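Local coordinates for protein CdiI toxin (Salmonella enterica subsp. enterica serovar Rubislaw str. ATCC 10717, PDB 4ZQU) that acts as the immunity protein of a contact-dependent growth inhibition system, neutralising the toxic activity of its cognate CdiA toxin, at residues D44-D47 and L48-G51. Numbering follows the deposited sequence.
Sequences DVSD and LDLG
The carboxylate of Asp49 presents one face to the hydroxyl of Ser46: OG lies 3.3 Å from Asp49 CG, well above the carboxylate plane. Beyond the CB end of the same group sits Val45, whose CG2 is 3.7 Å from Asp49 CB. Ser46 is the N-cap of helix 47-59. A chi1 of 73° sets OG between its own backbone N and carbonyl carbon, from where it accepts a nearly straight bond from Asp49 N, OG to N 3.2 Å. The Ser46 carbonyl starts the helical bonding pattern, taking Leu50 N almost head-on at 2.8 Å from its O; a weaker, more bent bond joins Gly51 N to Asp47 O. Across the cap, Val45 and Leu50 form a hydrophobic staple between the residue before the N-cap and the fourth residue of the helix. The two side chains run nearly perpendicular to each other, Val45 CG2 lying 3.8 Å from Leu50 CB and Val45 CG1 3.9 Å from that same carbon. Both residues also pack on Arg169 of helix 161-172, to which Asp47 OD1 makes a long, weak ion pair. Hydroxyl cap and apolar staple together tie the loop after strand 30-41 to the first turn of the helix, and the acidic side chains of Asp47 and Asp49 there would be expected to interact favourably with the partial positive charge of the helix N-terminus.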
loop_
_atom_site.group_PDB
_atom_site.type_symbol
_atom_site.label_atom_id
_atom_site.label_comp_id
_atom_site.label_asym_id
_atom_site.label_seq_id
_atom_site.Cartn_x
_atom_site.Cartn_y
_atom_site.Cartn_z
ATOM N N ASP B 44 6.238 -24.511 -11.870
ATOM C CA ASP B 44 6.192 -24.969 -13.256
ATOM C C ASP B 44 4.763 -25.246 -13.725
ATOM O O ASP B 44 4.546 -26.042 -14.635
ATOM C CB ASP B 44 7.056 -26.222 -13.434
ATOM C CG ASP B 44 6.564 -27.395 -12.608
ATOM O OD1 ASP B 44 6.295 -27.205 -11.403
ATOM O OD2 ASP B 44 6.458 -28.511 -13.161
ATOM N N VAL B 45 3.795 -24.582 -13.099
ATOM C CA VAL B 45 2.388 -24.700 -13.480
ATOM C C VAL B 45 2.183 -24.182 -14.909
ATOM O O VAL B 45 2.811 -23.202 -15.311
ATOM C CB VAL B 45 1.477 -23.918 -12.498
ATOM C CG1 VAL B 45 2.053 -22.534 -12.221
ATOM C CG2 VAL B 45 0.041 -23.833 -13.005
ATOM N N SER B 46 1.326 -24.848 -15.680
ATOM C CA SER B 46 1.014 -24.410 -17.042
ATOM C C SER B 46 0.363 -23.028 -17.052
ATOM O O SER B 46 -0.308 -22.645 -16.094
ATOM C CB SER B 46 0.094 -25.421 -17.734
ATOM O OG SER B 46 -1.222 -25.361 -17.208
ATOM N N ASP B 47 0.559 -22.287 -18.139
ATOM C CA ASP B 47 -0.015 -20.949 -18.271
ATOM C C ASP B 47 -1.538 -20.989 -18.277
ATOM O O ASP B 47 -2.192 -20.005 -17.940
ATOM C CB ASP B 47 0.494 -20.262 -19.543
ATOM C CG ASP B 47 1.951 -19.842 -19.439
ATOM O OD1 ASP B 47 2.519 -19.926 -18.329
ATOM O OD2 ASP B 47 2.529 -19.417 -20.463
ATOM N N LEU B 48 -2.096 -22.129 -18.665
ATOM C CA LEU B 48 -3.542 -22.314 -18.654
ATOM C C LEU B 48 -4.044 -22.367 -17.218
ATOM O O LEU B 48 -4.919 -21.593 -16.830
ATOM C CB LEU B 48 -3.932 -23.590 -19.409
ATOM C CG LEU B 48 -5.398 -23.807 -19.808
ATOM C CD1 LEU B 48 -5.482 -24.808 -20.948
ATOM C CD2 LEU B 48 -6.259 -24.277 -18.644
ATOM N N ASP B 49 -3.490 -23.294 -16.439
ATOM C CA ASP B 49 -3.894 -23.484 -15.049
ATOM C C ASP B 49 -3.585 -22.259 -14.206
ATOM O O ASP B 49 -4.438 -21.776 -13.463
ATOM C CB ASP B 49 -3.204 -24.711 -14.453
ATOM C CG ASP B 49 -3.687 -26.005 -15.068
ATOM O OD1 ASP B 49 -4.811 -26.021 -15.614
ATOM O OD2 ASP B 49 -2.944 -27.007 -15.002
ATOM N N LEU B 50 -2.356 -21.768 -14.325
ATOM C CA LEU B 50 -1.933 -20.561 -13.628
ATOM C C LEU B 50 -2.856 -19.388 -13.943
ATOM O O LEU B 50 -3.156 -18.572 -13.076
ATOM C CB LEU B 50 -0.495 -20.207 -14.006
ATOM C CG LEU B 50 0.032 -18.876 -13.469
ATOM C CD1 LEU B 50 0.061 -18.896 -11.947
ATOM C CD2 LEU B 50 1.407 -18.563 -14.045
ATOM N N GLY B 51 -3.307 -19.321 -15.191
ATOM C CA GLY B 51 -4.193 -18.259 -15.627
ATOM C C GLY B 51 -5.605 -18.426 -15.107
ATOM O O GLY B 51 -6.300 -17.445 -14.849
#